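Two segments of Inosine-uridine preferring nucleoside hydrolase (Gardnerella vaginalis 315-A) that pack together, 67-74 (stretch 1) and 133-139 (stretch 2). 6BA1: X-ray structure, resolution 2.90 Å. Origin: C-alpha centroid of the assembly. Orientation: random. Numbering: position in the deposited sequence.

Stretch 1, residues 67-74: KGLSHAST
Stretch 2 133-139: MTNIAAA

The contact joins an irregular segment, residues 67-74, to a stretch that is helical through most of its length, residues 133-139, within one chain and at least 61 residues apart in sequence. Stretch 1 has no regular helix or strand. In stretch 2 the helical pattern is carried by Ala137 N to Met133 O at 3.0 Å, Ala138 N to Thr134 O at 3.3 Å and Ala139 N to Asn135 O at 3.0 Å, with phi/psi of -30/-46 at Thr134, -67/-59 at Asn135 and -64/-35 at Ala138, and the helix runs on beyond Ala139. Two CA pairs fix the register: Gly68 CA lies 6.1 Å from Asn135 CA, and Ser73 CA lies 6.0 Å from Thr134 CA. The two pairs place both ends of the loop's contact beside Thr134 and Asn135, and the whole contact buries 263 Å², both sides summed.

Lys67 enters with phi/psi -116/105 and points its CA-to-CB bond away; its long side chain, with chi1 off-well at -122° and chi2 to chi4 all t, takes no part. Gly68, at -85/-156, is one of two places where the backbones come close. Its CA sits 3.6 Å from Asn135 OD1, and an ideal CB would point toward the helix and fall 2.5 Å from Asn135 ND2, a clash. The rule here is steric: the absence of a side chain leaves room for the amide of Asn135.

Leu69 does the most varied work. At -91/146 its backbone N donates to Asn135 OD1 at 3.0 Å, with a nearly straight N-H...O angle of 173°. This is the sole hydrogen bond between the stretches, and it gives the loop amide a side-chain acceptor. Asn135 reaches it with chi1 m (-69°) and chi2 -23°; its CA-to-CB bond points sideways, but the end of the side chain comes nearer, while ND2 is hydrogen-bonded elsewhere in the structure. The CA-to-CB bond of Leu69 points toward the helix, with chi1 m and chi2 off-well at 147°. Its CD1 meets Ala138 CB at 3.8 Å, an apolar contact one helical turn on from Thr134, and approaches Thr134 CG2 at 4.2 Å. Leu69 CD1 and Ala138 CB are both apolar and pack at van der Waals distance.

Ser70, at -80/-41 with chi1 m, has its CA-to-CB bond pointing away and makes no contact. In His71, at -119/170 with chi1 p and chi2 -106°, that bond also points away, yet the backbone returns: His71 O is 3.5 Å from Thr134 CG2, a van der Waals contact. Ala72, at -70/151, has its CA-to-CB bond sideways and brings its CA to 4.3 Å from Thr134 CG2. Ser73, at -28/-50 with chi1 t and its CA-to-CB bond sideways, adds its N at 3.9 Å from Thr134 CG2. Thr134, chi1 m at -44°, thus presents one methyl to Leu69 and to the backbone of three successive residues, its OG1 being satisfied elsewhere. Thr74, at -118/25 with chi1 p, is already out of reach.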

# COMPACT_ATOMS: atom_id res chain seq x y z
N LYS A 67 9.96 -28.64 15.95
CA LYS A 67 9.16 -29.24 14.89
C LYS A 67 7.77 -28.58 14.86
O LYS A 67 6.94 -28.83 15.74
CB LYS A 67 9.06 -30.75 15.13
CG LYS A 67 9.57 -31.63 13.99
CD LYS A 67 9.82 -33.05 14.46
CE LYS A 67 10.37 -33.93 13.35
NZ LYS A 67 10.39 -35.36 13.74
N GLY A 68 7.54 -27.71 13.89
CA GLY A 68 6.23 -27.07 13.69
C GLY A 68 5.28 -27.92 12.87
O GLY A 68 5.43 -29.13 12.79
N LEU A 69 4.30 -27.27 12.24
CA LEU A 69 3.21 -27.95 11.53
C LEU A 69 3.53 -28.19 10.06
O LEU A 69 4.21 -27.38 9.44
CB LEU A 69 1.91 -27.13 11.68
CG LEU A 69 1.37 -27.07 13.12
CD1 LEU A 69 0.68 -25.75 13.42
CD2 LEU A 69 0.41 -28.21 13.35
N SER A 70 3.04 -29.31 9.52
CA SER A 70 3.33 -29.73 8.12
C SER A 70 2.49 -29.03 7.06
O SER A 70 3.01 -28.69 6.00
CB SER A 70 3.10 -31.24 7.97
OG SER A 70 4.02 -31.98 8.75
N HIS A 71 1.20 -28.85 7.35
CA HIS A 71 0.24 -28.27 6.38
C HIS A 71 -0.36 -26.97 6.91
O HIS A 71 -0.17 -26.60 8.07
CB HIS A 71 -0.86 -29.29 6.02
CG HIS A 71 -1.55 -29.92 7.19
ND1 HIS A 71 -1.32 -31.22 7.58
CD2 HIS A 71 -2.48 -29.43 8.05
CE1 HIS A 71 -2.07 -31.51 8.64
NE2 HIS A 71 -2.78 -30.44 8.94
N ALA A 72 -1.08 -26.27 6.03
CA ALA A 72 -1.69 -24.98 6.35
C ALA A 72 -2.86 -25.06 7.33
O ALA A 72 -3.55 -26.08 7.40
CB ALA A 72 -2.12 -24.27 5.08
N SER A 73 -3.05 -23.98 8.10
CA SER A 73 -4.23 -23.72 8.93
C SER A 73 -5.53 -24.36 8.41
O SER A 73 -6.23 -25.03 9.18
CB SER A 73 -4.42 -22.19 9.04
OG SER A 73 -5.59 -21.82 9.77
N THR A 74 -5.82 -24.15 7.13
CA THR A 74 -7.08 -24.58 6.51
C THR A 74 -6.91 -25.62 5.37
O THR A 74 -7.77 -25.72 4.50
CB THR A 74 -7.86 -23.36 5.97
OG1 THR A 74 -7.06 -22.68 5.00
CG2 THR A 74 -8.20 -22.39 7.10
N MET A 133 3.17 -18.28 8.29
CA MET A 133 2.84 -17.86 9.64
C MET A 133 2.12 -18.94 10.43
O MET A 133 1.90 -18.79 11.65
CB MET A 133 2.00 -16.58 9.61
CG MET A 133 2.49 -15.49 8.65
SD MET A 133 4.29 -15.31 8.51
CE MET A 133 4.65 -14.71 10.13
N THR A 134 1.73 -20.03 9.74
CA THR A 134 1.05 -21.21 10.32
C THR A 134 1.39 -21.53 11.77
O THR A 134 0.48 -21.80 12.57
CB THR A 134 1.36 -22.47 9.47
OG1 THR A 134 1.25 -22.17 8.08
CG2 THR A 134 0.41 -23.62 9.83
N ASN A 135 2.68 -21.51 12.09
CA ASN A 135 3.15 -21.85 13.43
C ASN A 135 2.70 -20.84 14.49
O ASN A 135 2.01 -21.21 15.44
CB ASN A 135 4.67 -22.05 13.45
CG ASN A 135 5.12 -23.30 12.71
OD1 ASN A 135 4.36 -24.26 12.53
ND2 ASN A 135 6.37 -23.30 12.30
N ILE A 136 3.08 -19.57 14.32
CA ILE A 136 2.70 -18.55 15.32
C ILE A 136 1.19 -18.22 15.37
O ILE A 136 0.70 -17.69 16.37
CB ILE A 136 3.55 -17.26 15.19
CG1 ILE A 136 3.37 -16.39 16.45
CG2 ILE A 136 3.24 -16.50 13.91
CD1 ILE A 136 4.60 -15.65 16.89
N ALA A 137 0.45 -18.55 14.31
CA ALA A 137 -1.01 -18.51 14.34
C ALA A 137 -1.58 -19.52 15.33
O ALA A 137 -2.46 -19.18 16.13
CB ALA A 137 -1.58 -18.78 12.96
N ALA A 138 -1.07 -20.75 15.27
CA ALA A 138 -1.42 -21.80 16.22
C ALA A 138 -0.97 -21.46 17.66
O ALA A 138 -1.66 -21.81 18.62
CB ALA A 138 -0.84 -23.13 15.79
N ALA A 139 0.18 -20.79 17.79
CA ALA A 139 0.68 -20.34 19.09
C ALA A 139 -0.23 -19.27 19.70
O ALA A 139 -0.63 -19.39 20.86
CB ALA A 139 2.09 -19.80 18.96